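PDB 6LAC: carbonic anhydrase from Neosartorya fumigata, which probably catalyses the reversible, zinc-dependent hydration of carbon dioxide to hydrogencarbonate and a proton, as a member of the beta-class carbonic anhydrases. Local coordinates for residues 11-16 against 172-177; 20-25 against 46-51; 35-40 against 54-59; 93-98 against 133-138. The protein carries 1 engineered substitution. One frame throughout, in Å; residues are numbered along the deposited sequence.

Contact 1 (11-16 against 172-177)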
loop_
_atom_site.group_PDB
_atom_site.type_symbol
_atom_site.label_atom_id
_atom_site.label_comp_id
_atom_site.label_asym_id
_atom_site.label_seq_id
_atom_site.Cartn_x
_atom_site.Cartn_y
_atom_site.Cartn_z
ATOM N N LEU A 11 -10.295 0.905 -23.308
ATOM C CA LEU A 11 -9.261 1.697 -22.606
ATOM C C LEU A 11 -9.387 3.118 -23.123
ATOM O O LEU A 11 -9.232 3.315 -24.368
ATOM C CB LEU A 11 -7.851 1.172 -22.902
ATOM C CG LEU A 11 -7.416 -0.116 -22.215
ATOM C CD1 LEU A 11 -7.303 0.084 -20.717
ATOM C CD2 LEU A 11 -8.369 -1.243 -22.541
ATOM N N GLN A 12 -9.670 4.068 -22.245
ATOM C CA GLN A 12 -9.767 5.497 -22.620
ATOM C C GLN A 12 -8.616 6.228 -21.966
ATOM O O GLN A 12 -8.535 6.256 -20.735
ATOM C CB GLN A 12 -11.109 6.085 -22.188
ATOM C CG GLN A 12 -11.164 7.601 -22.329
ATOM C CD GLN A 12 -12.582 8.118 -22.351
ATOM O OE1 GLN A 12 -13.356 7.838 -23.265
ATOM N NE2 GLN A 12 -12.950 8.851 -21.313
ATOM N N PRO A 13 -7.693 6.827 -22.755
ATOM C CA PRO A 13 -6.627 7.651 -22.202
ATOM C C PRO A 13 -7.211 8.707 -21.258
ATOM O O PRO A 13 -8.189 9.330 -21.650
ATOM C CB PRO A 13 -5.968 8.303 -23.438
ATOM C CG PRO A 13 -6.317 7.366 -24.571
ATOM C CD PRO A 13 -7.656 6.756 -24.231
ATOM N N LEU A 14 -6.672 8.847 -20.044
ATOM C CA LEU A 14 -7.127 9.878 -19.077
ATOM C C LEU A 14 -6.589 11.230 -19.542
ATOM O O LEU A 14 -5.421 11.301 -19.978
ATOM C CB LEU A 14 -6.614 9.585 -17.663
ATOM C CG LEU A 14 -7.076 8.272 -17.033
ATOM C CD1 LEU A 14 -6.347 8.025 -15.716
ATOM C CD2 LEU A 14 -8.573 8.252 -16.812
ATOM N N SER A 15 -7.395 12.267 -19.431
ATOM C CA SER A 15 -6.880 13.658 -19.392
ATOM C C SER A 15 -6.812 14.044 -17.919
ATOM O O SER A 15 -7.836 13.923 -17.255
ATOM C CB SER A 15 -7.736 14.591 -20.195
ATOM O OG SER A 15 -7.998 14.040 -21.476
ATOM N N LEU A 16 -5.644 14.452 -17.440
ATOM C CA LEU A 16 -5.392 14.617 -15.985
ATOM C C LEU A 16 -6.400 15.592 -15.416
ATOM O O LEU A 16 -6.754 15.431 -14.245
ATOM C CB LEU A 16 -3.974 15.111 -15.735
ATOM C CG LEU A 16 -2.906 14.038 -15.811
ATOM C CD1 LEU A 16 -2.810 13.433 -17.194
ATOM C CD2 LEU A 16 -1.577 14.609 -15.367
ATOM N N THR A 172 4.317 4.891 -21.799
ATOM C CA THR A 172 3.611 6.091 -22.333
ATOM C C THR A 172 3.420 7.164 -21.254
ATOM O O THR A 172 2.950 8.277 -21.575
ATOM C CB THR A 172 2.286 5.692 -22.980
ATOM O OG1 THR A 172 1.448 5.157 -21.945
ATOM C CG2 THR A 172 2.422 4.665 -24.084
ATOM N N LYS A 173 3.753 6.865 -19.986
ATOM C CA LYS A 173 3.610 7.798 -18.847
ATOM C C LYS A 173 2.172 8.344 -18.788
ATOM O O LYS A 173 1.954 9.572 -18.598
ATOM C CB LYS A 173 4.726 8.836 -18.954
ATOM C CG LYS A 173 6.124 8.222 -18.982
ATOM C CD LYS A 173 7.229 9.229 -18.739
ATOM C CE LYS A 173 8.626 8.643 -18.724
ATOM N NZ LYS A 173 9.547 9.491 -17.919
ATOM N N ARG A 174 1.209 7.443 -18.945
ATOM C CA ARG A 174 -0.229 7.788 -19.031
ATOM C C ARG A 174 -1.041 6.741 -18.274
ATOM O O ARG A 174 -0.629 5.592 -18.237
ATOM C CB ARG A 174 -0.750 7.786 -20.476
ATOM C CG ARG A 174 -0.391 8.996 -21.329
ATOM C CD ARG A 174 -1.616 9.422 -22.137
ATOM N NE ARG A 174 -1.331 9.964 -23.459
ATOM C CZ ARG A 174 -2.233 10.532 -24.253
ATOM N NH1 ARG A 174 -3.488 10.651 -23.858
ATOM N NH2 ARG A 174 -1.875 10.997 -25.440
ATOM N N GLY A 175 -2.219 7.135 -17.808
ATOM C CA GLY A 175 -3.242 6.206 -17.305
ATOM C C GLY A 175 -4.353 6.037 -18.312
ATOM O O GLY A 175 -4.623 6.984 -19.122
ATOM N N TYR A 176 -5.031 4.911 -18.281
ATOM C CA TYR A 176 -6.150 4.595 -19.169
ATOM C C TYR A 176 -7.301 4.083 -18.328
ATOM O O TYR A 176 -7.121 3.081 -17.609
ATOM C CB TYR A 176 -5.724 3.574 -20.216
ATOM C CG TYR A 176 -4.491 3.971 -20.983
ATOM C CD1 TYR A 176 -4.584 4.509 -22.260
ATOM C CD2 TYR A 176 -3.237 3.949 -20.406
ATOM C CE1 TYR A 176 -3.442 4.891 -22.961
ATOM C CE2 TYR A 176 -2.091 4.345 -21.078
ATOM C CZ TYR A 176 -2.192 4.841 -22.367
ATOM O OH TYR A 176 -1.026 5.261 -22.967
ATOM N N GLN A 177 -8.440 4.735 -18.411
ATOM C CA GLN A 177 -9.635 4.287 -17.714
ATOM C C GLN A 177 -10.207 3.066 -18.418
ATOM O O GLN A 177 -10.282 3.030 -19.697
ATOM C CB GLN A 177 -10.629 5.428 -17.610
ATOM C CG GLN A 177 -11.834 5.008 -16.805
ATOM C CD GLN A 177 -12.866 6.096 -16.718
ATOM O OE1 GLN A 177 -12.665 7.213 -17.204
ATOM N NE2 GLN A 177 -13.945 5.774 -16.028
#
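Tyr-176 and Leu-14 carry the side-chain part of this pairing, one on each side of a short antiparallel ladder. Strand 11-13 runs against strand 174-177 with 136° between their directions. Gln-12 and Gln-177 form a hydrogen-bonded pair: Gln-12 N reaches Gln-177 O at 2.8 Å, nearly straight and in the carbonyl plane, while the return bond from Gln-177 N to Gln-12 O is more bent. A third bond, Leu-14 N to Gly-175 O at 2.9 Å, is almost linear at hydrogen, though the donor stands above the carbonyl plane.

Pro-13 and Tyr-176 face each other as the non-hydrogen-bonded pair. Tyr-176 has CG anti to its carbonyl carbon (chi1 -53°), which lays the ring along its own strand; CD1 comes within 3.7 Å of Pro-13 CA, and Pro-13 CG lies obliquely near CD1 and CE1. The phenol is held at its far end by Thr-172 OG1, in the ring plane and 2.7 Å from Tyr-176 OH. Leu-11 crosses the root of this side chain, its CD1 3.9 Å from Tyr-176 CB. The bent chain of Arg-174 brings NH1 to 3.4 Å from Pro-13 CB.

Leu-14 goes to the buried side. Its CG lies over the carbonyl of Gly-175, CD1 rests against Gly-175 CA, in the space left by the missing side chain, and CD2 touches Gln-177 CB at 3.6 Å, crossing the extended glutamine at about a right angle. Trp-21 and Met-166 also pack on Leu-14. The N-terminal strand thus forms an edge of the mixed sheet of the beta-carbonic anhydrase fold, antiparallel to the C-terminal strand.

Contact 2 (20-25 against 46-51)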
loop_
_atom_site.group_PDB
_atom_site.type_symbol
_atom_site.label_atom_id
_atom_site.label_comp_id
_atom_site.label_asym_id
_atom_site.label_seq_id
_atom_site.Cartn_x
_atom_site.Cartn_y
_atom_site.Cartn_z
ATOM N N PRO A 20 -12.778 11.131 -13.591
ATOM C CA PRO A 20 -14.127 10.977 -13.029
ATOM C C PRO A 20 -14.164 10.898 -11.495
ATOM O O PRO A 20 -15.179 11.161 -10.904
ATOM C CB PRO A 20 -14.663 9.686 -13.646
ATOM C CG PRO A 20 -13.493 8.985 -14.307
ATOM C CD PRO A 20 -12.400 10.017 -14.470
ATOM N N TRP A 21 -13.016 10.620 -10.859
ATOM C CA TRP A 21 -12.878 10.613 -9.383
ATOM C C TRP A 21 -12.403 11.947 -8.821
ATOM O O TRP A 21 -12.085 12.036 -7.600
ATOM C CB TRP A 21 -11.930 9.496 -8.959
ATOM C CG TRP A 21 -10.644 9.468 -9.732
ATOM C CD1 TRP A 21 -9.507 10.148 -9.426
ATOM C CD2 TRP A 21 -10.348 8.685 -10.894
ATOM N NE1 TRP A 21 -8.528 9.843 -10.324
ATOM C CE2 TRP A 21 -9.001 8.937 -11.212
ATOM C CE3 TRP A 21 -11.069 7.796 -11.683
ATOM C CZ2 TRP A 21 -8.359 8.336 -12.285
ATOM C CZ3 TRP A 21 -10.444 7.178 -12.744
ATOM C CH2 TRP A 21 -9.105 7.474 -13.047
ATOM N N ARG A 22 -12.326 13.012 -9.618
ATOM C CA ARG A 22 -12.010 14.352 -9.076
ATOM C C ARG A 22 -12.905 15.402 -9.753
ATOM O O ARG A 22 -12.351 16.336 -10.353
ATOM C CB ARG A 22 -10.532 14.719 -9.216
ATOM C CG ARG A 22 -10.063 15.780 -8.237
ATOM C CD ARG A 22 -8.838 16.567 -8.598
ATOM N NE ARG A 22 -8.421 17.381 -7.476
ATOM C CZ ARG A 22 -7.935 18.628 -7.546
ATOM N NH1 ARG A 22 -7.804 19.244 -8.709
ATOM N NH2 ARG A 22 -7.637 19.283 -6.441
ATOM N N ARG A 23 -14.217 15.277 -9.607
ATOM C CA ARG A 23 -15.146 16.319 -10.144
ATOM C C ARG A 23 -15.060 17.568 -9.257
ATOM O O ARG A 23 -15.409 18.663 -9.757
ATOM C CB ARG A 23 -16.566 15.767 -10.300
ATOM C CG ARG A 23 -16.682 14.552 -11.211
ATOM C CD ARG A 23 -16.147 14.727 -12.618
ATOM N NE ARG A 23 -16.592 13.654 -13.502
ATOM C CZ ARG A 23 -16.169 13.469 -14.748
ATOM N NH1 ARG A 23 -15.293 14.303 -15.286
ATOM N NH2 ARG A 23 -16.624 12.446 -15.453
ATOM N N GLN A 24 -14.633 17.472 -7.992
ATOM C CA GLN A 24 -14.338 18.690 -7.185
ATOM C C GLN A 24 -13.035 18.508 -6.421
ATOM O O GLN A 24 -12.633 17.378 -6.136
ATOM C CB GLN A 24 -15.493 19.006 -6.239
ATOM C CG GLN A 24 -15.643 18.024 -5.087
ATOM C CD GLN A 24 -17.012 18.108 -4.447
ATOM O OE1 GLN A 24 -17.925 17.369 -4.803
ATOM N NE2 GLN A 24 -17.167 19.015 -3.494
ATOM N N PRO A 25 -12.328 19.612 -6.109
ATOM C CA PRO A 25 -11.109 19.556 -5.313
ATOM C C PRO A 25 -11.411 19.261 -3.840
ATOM O O PRO A 25 -12.567 19.376 -3.415
ATOM C CB PRO A 25 -10.495 20.953 -5.471
ATOM C CG PRO A 25 -11.688 21.844 -5.736
ATOM C CD PRO A 25 -12.655 20.993 -6.534
ATOM N N GLY A 46 -4.288 12.288 -11.631
ATOM C CA GLY A 46 -5.117 13.511 -11.669
ATOM C C GLY A 46 -5.380 14.085 -10.282
ATOM O O GLY A 46 -6.250 14.956 -10.159
ATOM N N LEU A 47 -4.720 13.580 -9.229
ATOM C CA LEU A 47 -4.960 13.991 -7.840
ATOM C C LEU A 47 -3.706 14.601 -7.255
ATOM O O LEU A 47 -2.624 14.027 -7.373
ATOM C CB LEU A 47 -5.346 12.763 -7.003
ATOM C CG LEU A 47 -6.699 12.118 -7.293
ATOM C CD1 LEU A 47 -6.832 10.755 -6.621
ATOM C CD2 LEU A 47 -7.817 13.039 -6.860
ATOM N N PRO A 48 -3.816 15.674 -6.479
ATOM C CA PRO A 48 -2.718 16.085 -5.623
ATOM C C PRO A 48 -2.476 15.043 -4.526
ATOM O O PRO A 48 -3.407 14.327 -4.193
ATOM C CB PRO A 48 -3.163 17.413 -5.013
ATOM C CG PRO A 48 -4.651 17.386 -5.127
ATOM C CD PRO A 48 -5.036 16.459 -6.263
ATOM N N ALA A 49 -1.260 14.959 -4.015
ATOM C CA ALA A 49 -0.862 13.925 -3.033
ATOM C C ALA A 49 -1.793 13.940 -1.834
ATOM O O ALA A 49 -2.067 12.867 -1.251
ATOM C CB ALA A 49 0.575 14.150 -2.639
ATOM N N ASP A 50 -2.236 15.121 -1.395
ATOM C CA ASP A 50 -3.015 15.206 -0.149
ATOM C C ASP A 50 -4.463 14.711 -0.357
ATOM O O ASP A 50 -5.140 14.541 0.665
ATOM C CB ASP A 50 -2.976 16.625 0.453
ATOM C CG ASP A 50 -3.578 17.744 -0.369
ATOM O OD1 ASP A 50 -4.159 17.499 -1.440
ATOM O OD2 ASP A 50 -3.423 18.911 0.080
ATOM N N GLU A 51 -4.876 14.421 -1.581
ATOM C CA GLU A 51 -6.225 13.883 -1.838
ATOM C C GLU A 51 -6.170 12.359 -1.974
ATOM O O GLU A 51 -7.170 11.730 -2.293
ATOM C CB GLU A 51 -6.819 14.525 -3.091
ATOM C CG GLU A 51 -7.121 16.007 -2.869
ATOM C CD GLU A 51 -7.809 16.677 -4.042
ATOM O OE1 GLU A 51 -8.290 16.034 -4.991
ATOM O OE2 GLU A 51 -7.815 17.950 -3.999
HETATM O O HOH W 1 -10.990 15.723 -4.667
#
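A side-on arginine-carboxylate salt bridge, set beside a small apolar patch, ties together two loops at one end of the beta-carbonic anhydrase sheet. Segment 20-25 belongs to the connection leading into strand 29-34; segment 46-51 lies in the loop that leaves that strand and enters strand 52-57. The backbones stay well apart, with Arg-22 CA 7.2 Å from Leu-47 CA, so side chains do the bridging.

Arg-22 has CG anti to its backbone N (chi1 -157°) and runs extended from CG to NE. On the way it slides past Leu-47, its CG 3.8 Å from Leu-47 CD2, and its CD lies 3.4 Å from Gly-46 O. Pro-48 CD sits over one face of the guanidinium. The other methyl of Leu-47, CD1, comes 3.9 Å from Trp-21 CD1, meeting the indole obliquely. Trp-21 takes the crowded rotamer, with CG between the backbone N and the carbonyl carbon (chi1 49°); its NE1 bonds to Ser-45 O, and its ring reaches Met-166 and Trp-164 of the sheet.

Glu-51 closes the 3-10 turn 49-51, its N bonded to Pro-48 O, and presents an extended side chain to the arginine. Its OE2 is also held by Gly-26 N, while a water joins OE1 to Gln-24 O, so both carboxylate oxygens have a further partner that would favour the charged form. The two planes are twisted 33° apart: Arg-22 NE meets Glu-51 OE1 at 2.8 Å on its syn lone pair, whereas Arg-22 NH2 approaches Glu-51 OE2, also at 2.8 Å, from above the carboxylate plane.

Contact 3 (35-40 against 54-59). Engineered in segment 35-40: Ala-39 (natural residue Cys). With ZN (zinc ion), chain C.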
loop_
_atom_site.group_PDB
_atom_site.type_symbol
_atom_site.label_atom_id
_atom_site.label_comp_id
_atom_site.label_asym_id
_atom_site.label_seq_id
_atom_site.Cartn_x
_atom_site.Cartn_y
_atom_site.Cartn_z
ATOM N N SER A 35 1.823 -3.275 -5.269
ATOM C CA SER A 35 3.148 -3.159 -4.625
ATOM C C SER A 35 4.323 -3.131 -5.608
ATOM O O SER A 35 5.337 -2.512 -5.229
ATOM C CB SER A 35 3.313 -4.272 -3.666
ATOM O OG SER A 35 2.331 -4.211 -2.629
ATOM N N ASP A 36 4.240 -3.777 -6.778
ATOM C CA ASP A 36 5.422 -3.750 -7.703
ATOM C C ASP A 36 5.227 -2.722 -8.802
ATOM O O ASP A 36 6.001 -2.741 -9.771
ATOM C CB ASP A 36 5.795 -5.141 -8.216
ATOM C CG ASP A 36 4.773 -5.754 -9.159
ATOM O OD1 ASP A 36 3.900 -5.018 -9.697
ATOM O OD2 ASP A 36 4.846 -6.947 -9.447
ATOM N N SER A 37 4.365 -1.721 -8.656
ATOM C CA SER A 37 4.154 -0.734 -9.741
ATOM C C SER A 37 5.519 -0.115 -10.069
ATOM O O SER A 37 5.830 0.067 -11.243
ATOM C CB SER A 37 3.100 0.226 -9.356
ATOM O OG SER A 37 2.848 1.155 -10.390
ATOM N N GLY A 38 6.310 0.289 -9.084
ATOM C CA GLY A 38 7.761 0.549 -9.302
ATOM C C GLY A 38 8.026 1.737 -10.191
ATOM O O GLY A 38 9.138 1.740 -10.837
ATOM N N ALA A 39 7.186 2.742 -10.254
ATOM C CA ALA A 39 7.409 3.869 -11.187
ATOM C C ALA A 39 6.655 5.116 -10.689
ATOM O O ALA A 39 6.788 5.425 -9.497
ATOM C CB ALA A 39 7.016 3.429 -12.582
ATOM N N ASP A 40 5.962 5.826 -11.566
ATOM C CA ASP A 40 5.359 7.135 -11.218
ATOM C C ASP A 40 3.849 7.057 -11.399
ATOM O O ASP A 40 3.232 8.004 -11.917
ATOM C CB ASP A 40 5.993 8.250 -12.067
ATOM C CG ASP A 40 7.489 8.347 -11.935
ATOM O OD1 ASP A 40 7.999 8.105 -10.828
ATOM O OD2 ASP A 40 8.112 8.716 -12.923
ATOM N N GLU A 54 -3.965 5.944 0.092
ATOM C CA GLU A 54 -3.385 4.917 -0.794
ATOM C C GLU A 54 -3.334 3.574 -0.082
ATOM O O GLU A 54 -2.660 3.496 0.982
ATOM C CB GLU A 54 -2.021 5.419 -1.229
ATOM C CG GLU A 54 -1.321 4.511 -2.215
ATOM C CD GLU A 54 0.035 5.033 -2.691
ATOM O OE1 GLU A 54 0.562 5.938 -2.035
ATOM O OE2 GLU A 54 0.573 4.462 -3.663
ATOM N N TYR A 55 -3.888 2.541 -0.686
ATOM C CA TYR A 55 -3.728 1.159 -0.220
ATOM C C TYR A 55 -2.988 0.453 -1.329
ATOM O O TYR A 55 -3.475 0.349 -2.465
ATOM C CB TYR A 55 -5.087 0.491 0.060
ATOM C CG TYR A 55 -4.941 -0.910 0.609
ATOM C CD1 TYR A 55 -4.257 -1.109 1.809
ATOM C CD2 TYR A 55 -5.361 -2.029 -0.070
ATOM C CE1 TYR A 55 -4.008 -2.368 2.336
ATOM C CE2 TYR A 55 -5.125 -3.302 0.455
ATOM C CZ TYR A 55 -4.432 -3.464 1.642
ATOM O OH TYR A 55 -4.056 -4.685 2.175
ATOM N N ARG A 56 -1.767 0.012 -1.048
ATOM C CA ARG A 56 -0.914 -0.606 -2.088
ATOM C C ARG A 56 -0.582 -2.008 -1.671
ATOM O O ARG A 56 0.027 -2.208 -0.612
ATOM C CB ARG A 56 0.287 0.255 -2.410
ATOM C CG ARG A 56 1.028 -0.270 -3.634
ATOM C CD ARG A 56 1.950 0.801 -4.170
ATOM N NE ARG A 56 1.270 1.983 -4.697
ATOM C CZ ARG A 56 0.779 2.146 -5.917
ATOM N NH1 ARG A 56 0.868 1.207 -6.826
ATOM N NH2 ARG A 56 0.143 3.278 -6.188
ATOM N N SER A 57 -0.985 -2.981 -2.484
ATOM C CA SER A 57 -1.118 -4.393 -2.114
ATOM C C SER A 57 -0.655 -5.291 -3.219
ATOM O O SER A 57 -0.516 -4.857 -4.366
ATOM C CB SER A 57 -2.640 -4.663 -1.907
ATOM O OG SER A 57 -3.419 -4.522 -3.099
ATOM N N LEU A 58 -0.605 -6.576 -2.942
ATOM C CA LEU A 58 -0.256 -7.551 -3.988
ATOM C C LEU A 58 -1.282 -7.501 -5.110
ATOM O O LEU A 58 -2.463 -7.755 -4.866
ATOM C CB LEU A 58 -0.224 -8.953 -3.404
ATOM C CG LEU A 58 0.815 -9.235 -2.323
ATOM C CD1 LEU A 58 0.577 -10.608 -1.719
ATOM C CD2 LEU A 58 2.218 -9.124 -2.909
ATOM N N GLY A 59 -0.833 -7.260 -6.317
ATOM C CA GLY A 59 -1.703 -7.346 -7.502
ATOM C C GLY A 59 -2.804 -6.305 -7.535
ATOM O O GLY A 59 -3.730 -6.483 -8.338
HETATM ZN ZN ZN C . 1.997 -5.166 -9.991
#
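The loop 35-40 leaves the end of strand 29-34 and passes beside the end of strand 52-57, where the backbones come closest between Ser-35 and Ser-57, CA to CA 5.1 Å. One backbone bond joins them: Ser-35 N donates to Ser-57 O at 3.0 Å, with the donor well above the carbonyl plane. Ser-35 OG also lies close to this carbonyl, but the angle is poor; its hydrogen-bond partner is Glu-54 O of the second subunit.

Arg-56 fills the angle between the segments. CG is anti to the backbone N (chi1 -171°), which sets it 3.5 Å from Ser-35 N, and the bend at chi3 (-65°) turns the guanidinium along the loop until NH1 stands 3.5 Å from Ser-37 CB. This is the zinc-site corner of the beta-carbonic anhydrase fold, where the loop after a parallel strand carries a metal ligand. Asp-36 takes the crowded rotamer, CG between the backbone N and the carbonyl carbon (chi1 68°), and binds zinc through OD1 at 1.9 Å. Cys-34, His-89 and Cys-92 complete the site, and His-93 N holds the other oxygen, OD2.

The guanidinium is pinned in rotation from several directions. NE and NH2 both grip one oxygen, Arg-56 NE lying 2.8 Å from Glu-54 OE2, while NH1 bonds to Cys-34 O and NH2 pairs with Glu-41. Glu-41 also receives Ser-37 OG. Glu-54 and position 39 belong to a second zinc site seen in another model of this protein; Ala-39 is an engineered replacement for cysteine, and no second zinc is bound to this chain here.

Contact 4 (93-98 against 133-138)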
loop_
_atom_site.group_PDB
_atom_site.type_symbol
_atom_site.label_atom_id
_atom_site.label_comp_id
_atom_site.label_asym_id
_atom_site.label_seq_id
_atom_site.Cartn_x
_atom_site.Cartn_y
_atom_site.Cartn_z
ATOM N N HIS A 93 4.498 -8.005 -12.234
ATOM C CA HIS A 93 5.057 -9.358 -12.080
ATOM C C HIS A 93 4.065 -10.248 -11.376
ATOM O O HIS A 93 4.089 -11.492 -11.506
ATOM C CB HIS A 93 6.412 -9.330 -11.358
ATOM C CG HIS A 93 7.432 -8.575 -12.111
ATOM N ND1 HIS A 93 8.167 -9.106 -13.148
ATOM C CD2 HIS A 93 7.812 -7.290 -12.015
ATOM C CE1 HIS A 93 8.967 -8.174 -13.643
ATOM N NE2 HIS A 93 8.769 -7.061 -12.973
ATOM N N ILE A 94 3.095 -9.678 -10.667
ATOM C CA ILE A 94 2.112 -10.486 -9.928
ATOM C C ILE A 94 1.005 -10.896 -10.907
ATOM O O ILE A 94 0.698 -12.132 -11.004
ATOM C CB ILE A 94 1.661 -9.721 -8.666
ATOM C CG1 ILE A 94 2.814 -9.547 -7.680
ATOM C CG2 ILE A 94 0.478 -10.402 -8.032
ATOM C CD1 ILE A 94 2.537 -8.517 -6.634
ATOM N N ALA A 95 0.321 -9.971 -11.581
ATOM C CA ALA A 95 -0.733 -10.313 -12.583
ATOM C C ALA A 95 -0.060 -10.568 -13.931
ATOM O O ALA A 95 -0.060 -9.711 -14.794
ATOM C CB ALA A 95 -1.809 -9.269 -12.632
ATOM N N SER A 96 0.611 -11.716 -14.021
ATOM C CA SER A 96 1.447 -12.044 -15.199
ATOM C C SER A 96 1.609 -13.548 -15.272
ATOM O O SER A 96 1.433 -14.242 -14.270
ATOM C CB SER A 96 2.792 -11.361 -15.228
ATOM O OG SER A 96 3.809 -12.118 -14.602
ATOM N N GLY A 97 1.953 -14.002 -16.471
ATOM C CA GLY A 97 2.334 -15.398 -16.734
ATOM C C GLY A 97 1.233 -16.363 -16.388
ATOM O O GLY A 97 0.020 -15.981 -16.435
ATOM N N GLU A 98 1.632 -17.588 -16.027
ATOM C CA GLU A 98 0.728 -18.762 -15.873
ATOM C C GLU A 98 0.821 -19.322 -14.450
ATOM O O GLU A 98 -0.091 -20.068 -14.094
ATOM C CB GLU A 98 1.060 -19.824 -16.927
ATOM C CG GLU A 98 0.776 -19.382 -18.350
ATOM C CD GLU A 98 -0.699 -19.176 -18.659
ATOM O OE1 GLU A 98 -1.558 -19.669 -17.877
ATOM O OE2 GLU A 98 -0.991 -18.520 -19.677
ATOM N N ALA A 133 -3.215 -8.024 -21.127
ATOM C CA ALA A 133 -4.637 -8.399 -20.981
ATOM C C ALA A 133 -4.916 -8.885 -19.570
ATOM O O ALA A 133 -5.955 -8.550 -19.014
ATOM C CB ALA A 133 -4.980 -9.426 -22.038
ATOM N N LEU A 134 -4.052 -9.687 -18.960
ATOM C CA LEU A 134 -4.293 -10.181 -17.610
ATOM C C LEU A 134 -4.310 -9.011 -16.639
ATOM O O LEU A 134 -5.182 -8.956 -15.747
ATOM C CB LEU A 134 -3.189 -11.165 -17.256
ATOM C CG LEU A 134 -3.484 -12.035 -16.063
ATOM C CD1 LEU A 134 -4.725 -12.921 -16.281
ATOM C CD2 LEU A 134 -2.259 -12.907 -15.784
ATOM N N VAL A 135 -3.446 -8.033 -16.825
ATOM C CA VAL A 135 -3.492 -6.818 -15.950
ATOM C C VAL A 135 -4.884 -6.176 -16.050
ATOM O O VAL A 135 -5.463 -5.764 -15.041
ATOM C CB VAL A 135 -2.370 -5.855 -16.327
ATOM C CG1 VAL A 135 -2.591 -4.480 -15.788
ATOM C CG2 VAL A 135 -1.021 -6.383 -15.865
ATOM N N GLU A 136 -5.364 -5.974 -17.270
ATOM C CA GLU A 136 -6.655 -5.281 -17.506
ATOM C C GLU A 136 -7.789 -6.095 -16.911
ATOM O O GLU A 136 -8.705 -5.523 -16.277
ATOM C CB GLU A 136 -6.877 -5.081 -19.016
ATOM C CG GLU A 136 -5.862 -4.165 -19.662
ATOM C CD GLU A 136 -5.769 -4.205 -21.176
ATOM O OE1 GLU A 136 -6.545 -4.982 -21.759
ATOM O OE2 GLU A 136 -4.894 -3.488 -21.736
ATOM N N LEU A 137 -7.799 -7.388 -17.169
ATOM C CA LEU A 137 -8.866 -8.264 -16.680
ATOM C C LEU A 137 -8.880 -8.235 -15.166
ATOM O O LEU A 137 -9.948 -8.331 -14.546
ATOM C CB LEU A 137 -8.734 -9.682 -17.239
ATOM C CG LEU A 137 -9.036 -9.807 -18.743
ATOM C CD1 LEU A 137 -8.439 -11.079 -19.277
ATOM C CD2 LEU A 137 -10.537 -9.789 -18.990
ATOM N N ASN A 138 -7.710 -8.258 -14.528
ATOM C CA ASN A 138 -7.649 -8.223 -13.052
ATOM C C ASN A 138 -8.299 -6.925 -12.561
ATOM O O ASN A 138 -9.035 -6.969 -11.588
ATOM C CB ASN A 138 -6.221 -8.415 -12.588
ATOM C CG ASN A 138 -6.074 -8.444 -11.101
ATOM O OD1 ASN A 138 -6.758 -9.222 -10.450
ATOM N ND2 ASN A 138 -5.175 -7.587 -10.600
#
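The irregular loop 93-98 passes along one flank of helix 127-148, nearest where Ala-95 CA lies 5.6 Å from Val-135 CA, and no hydrogen bond joins the two segments. Ala-95 is the centre of an inverse gamma turn, closed by a weak bond from Ser-96 N to Ile-94 O, and this kink pushes its methyl toward the helix.

The methyl faces Val-135 and Asn-138, while Leu-134 packs on the backbone just after it. Leu-134 has CG anti to the backbone N (chi1 -164°), which carries CD2 out over the loop backbone: it lies 3.6 Å from Ser-96 N and 3.7 Å from Ala-95 C. The same methyl comes 3.9 Å from Gly-97 O. Val-135 meets the turn with CG2, 3.6 Å from Ala-95 O and 4.4 Å from Ala-95 CB. One turn along from Leu-134, Asn-138 brings ND2 to 4.3 Å from Ala-95 CB, and ND2 is hydrogen-bonded to Gly-59 O. Ser-96 points away from the helix and bonds back through OG to His-93 O.

This is apolar packing close behind a metal ligand, since the loop directly follows Cys-92. At its far end, Gly-97 N bonds to Asp-131 of the same helix, and Gly-97 O accepts from Arg-115. Leu-134 also touches Leu-114 of helix 107-117 and Leu-122 of helix 119-123, so the loop after strand 83-89 is packed into this helical group.

Contacts 3 and 4 meet around the zinc ion, their centres 14 Å apart. Contact 3 supplies the ligand Asp-36, and a probable hydrogen bond from His-93 N of contact 4, 3.0 Å from Asp-36 OD2, would help position it. A second probable tie runs from Asn-138 ND2 to Gly-59 O at 2.9 Å. Contacts 1 and 2 supply no zinc ligand; Gly-175 of contact 1 is about 9 Å from the side chain of His-89. Leu-14 CD1 of contact 1 touches Trp-21 CH2 of contact 2 at 3.9 Å. Contact 1 spans the others in sequence and touches contact 4 through Leu-11 and Glu-136. Contacts 2 and 4, centres 27 Å apart, and contact 3 reach the second subunit.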